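Local coordinates for ZT_dimer domain-containing protein (Thermotoga maritima, PDB 6VDA), which probably moves divalent metal ions such as zinc across the membrane as a CDF transporter, this piece being its zinc-binding, dimer-forming C-terminal domain, at residues A[45-50]-A[83-88]. Sequence-based numbering, arbitrary orientation.
With ZN (zinc ion), chain B.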
loop_
_atom_site.group_PDB
_atom_site.type_symbol
_atom_site.label_atom_id
_atom_site.label_comp_id
_atom_site.label_asym_id
_atom_site.label_seq_id
_atom_site.Cartn_x
_atom_site.Cartn_y
_atom_site.Cartn_z
ATOM N N ASP A 45 -8.125 1.852 -2.384
ATOM C CA ASP A 45 -7.616 0.782 -3.275
ATOM C C ASP A 45 -8.066 1.126 -4.692
ATOM O O ASP A 45 -9.202 1.598 -4.827
ATOM C CB ASP A 45 -8.138 -0.592 -2.858
ATOM C CG ASP A 45 -7.619 -1.045 -1.506
ATOM O OD1 ASP A 45 -6.919 -0.253 -0.868
ATOM O OD2 ASP A 45 -7.914 -2.188 -1.114
ATOM N N ILE A 46 -7.199 0.932 -5.687
ATOM C CA ILE A 46 -7.596 0.940 -7.124
ATOM C C ILE A 46 -7.177 -0.395 -7.734
ATOM O O ILE A 46 -6.249 -1.027 -7.211
ATOM C CB ILE A 46 -7.003 2.147 -7.886
ATOM C CG1 ILE A 46 -5.472 2.117 -7.915
ATOM C CG2 ILE A 46 -7.539 3.455 -7.323
ATOM C CD1 ILE A 46 -4.862 3.072 -8.909
ATOM N N GLU A 47 -7.825 -0.774 -8.831
ATOM C CA GLU A 47 -7.440 -1.934 -9.666
ATOM C C GLU A 47 -6.884 -1.435 -11.005
ATOM O O GLU A 47 -7.417 -0.448 -11.560
ATOM C CB GLU A 47 -8.646 -2.852 -9.832
ATOM C CG GLU A 47 -9.023 -3.543 -8.544
ATOM C CD GLU A 47 -10.239 -4.440 -8.655
ATOM O OE1 GLU A 47 -10.374 -5.127 -9.684
ATOM O OE2 GLU A 47 -11.043 -4.440 -7.715
ATOM N N VAL A 48 -5.834 -2.093 -11.497
ATOM C CA VAL A 48 -5.248 -1.830 -12.844
ATOM C C VAL A 48 -5.032 -3.168 -13.546
ATOM O O VAL A 48 -4.967 -4.219 -12.872
ATOM C CB VAL A 48 -3.946 -1.014 -12.758
ATOM C CG1 VAL A 48 -4.161 0.270 -11.967
ATOM C CG2 VAL A 48 -2.787 -1.819 -12.182
ATOM N N ASP A 49 -4.956 -3.122 -14.870
ATOM C CA ASP A 49 -4.611 -4.302 -15.688
ATOM C C ASP A 49 -3.454 -5.009 -14.969
ATOM O O ASP A 49 -2.468 -4.330 -14.632
ATOM C CB ASP A 49 -4.312 -3.875 -17.125
ATOM C CG ASP A 49 -4.164 -5.053 -18.061
ATOM O OD1 ASP A 49 -3.221 -5.825 -17.858
ATOM O OD2 ASP A 49 -5.018 -5.205 -18.959
ATOM N N GLY A 50 -3.592 -6.310 -14.700
ATOM C CA GLY A 50 -2.544 -7.135 -14.074
ATOM C C GLY A 50 -1.240 -7.083 -14.854
ATOM O O GLY A 50 -0.190 -7.368 -14.247
ATOM N N GLU A 83 -4.003 -2.959 -6.994
ATOM C CA GLU A 83 -4.338 -4.401 -7.100
ATOM C C GLU A 83 -4.575 -4.764 -8.559
ATOM O O GLU A 83 -4.907 -3.901 -9.374
ATOM C CB GLU A 83 -5.609 -4.738 -6.324
ATOM C CG GLU A 83 -5.612 -4.267 -4.885
ATOM C CD GLU A 83 -6.983 -4.374 -4.246
ATOM O OE1 GLU A 83 -7.837 -5.075 -4.810
ATOM O OE2 GLU A 83 -7.197 -3.758 -3.187
ATOM N N PRO A 84 -4.450 -6.060 -8.914
ATOM C CA PRO A 84 -4.901 -6.555 -10.212
ATOM C C PRO A 84 -6.426 -6.485 -10.373
ATOM O O PRO A 84 -7.131 -6.625 -9.382
ATOM C CB PRO A 84 -4.474 -8.032 -10.242
ATOM C CG PRO A 84 -3.475 -8.172 -9.110
ATOM C CD PRO A 84 -3.875 -7.130 -8.084
ATOM N N LEU A 85 -6.891 -6.305 -11.613
ATOM C CA LEU A 85 -8.323 -6.417 -11.991
ATOM C C LEU A 85 -8.873 -7.728 -11.432
ATOM O O LEU A 85 -8.322 -8.795 -11.791
ATOM C CB LEU A 85 -8.468 -6.398 -13.518
ATOM C CG LEU A 85 -8.224 -5.055 -14.201
ATOM C CD1 LEU A 85 -8.544 -5.144 -15.684
ATOM C CD2 LEU A 85 -9.043 -3.949 -13.552
ATOM N N GLY A 86 -9.913 -7.636 -10.601
ATOM C CA GLY A 86 -10.678 -8.786 -10.080
ATOM C C GLY A 86 -10.012 -9.417 -8.872
ATOM O O GLY A 86 -10.207 -10.618 -8.662
ATOM N N ASN A 87 -9.258 -8.630 -8.099
ATOM C CA ASN A 87 -8.469 -9.097 -6.928
ATOM C C ASN A 87 -9.424 -9.626 -5.846
ATOM O O ASN A 87 -10.572 -9.141 -5.791
ATOM C CB ASN A 87 -7.581 -7.972 -6.388
ATOM C CG ASN A 87 -6.775 -8.392 -5.179
ATOM O OD1 ASN A 87 -5.988 -9.327 -5.259
ATOM N ND2 ASN A 87 -6.970 -7.720 -4.058
ATOM N N VAL A 88 -8.953 -10.568 -5.016
ATOM C CA VAL A 88 -9.697 -11.163 -3.861
ATOM C C VAL A 88 -9.059 -10.678 -2.546
ATOM O O VAL A 88 -8.835 -11.509 -1.646
ATOM C CB VAL A 88 -9.717 -12.702 -3.967
ATOM C CG1 VAL A 88 -10.822 -13.316 -3.117
ATOM C CG2 VAL A 88 -9.835 -13.167 -5.414
HETATM ZN ZN ZN B . -8.678 -3.769 -2.427
#
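D45 and E83 meet at a zinc ion, each giving one carboxylate oxygen: OD2 of D45 lies 2.2 Å from the metal, and OE2 of E83 also binds it, at a modelled distance too short to be reliable. The two like-charged oxygens can come close because both coordinate the same cation, which offsets their repulsion, and their carboxylate planes are turned 72° apart. H29 and E89 complete the zinc site. A second shell holds the ligands. ND2 of N87 makes a weak hydrogen bond to OE1, the other carboxylate oxygen of E83, while OD1 of D45 bonds to ND1 of H81. E47, on the same sheet face as E83, runs extended beyond CG and takes the amide of G86 at OE1, from above the carboxylate plane (G86 N to E47 OE1 2.7 Å, 169° at the hydrogen). That bond ties the strand to the type II turn P84-N87, whose G86 has positive phi; CD2 of L85 lies 3.9 Å from CB of E47. The two strands run parallel: E83 N bonds to I46 O at 3.0 Å and V48 N to E83 O at 2.9 Å. On the opposite face I46 and V48 pack on helix 54-71, which connects the two strands in a beta-alpha-beta crossover, here with zinc bound near their C-terminal ends, and by H29 of adjacent strand 26-36, in a CDF C-terminal dimerisation domain.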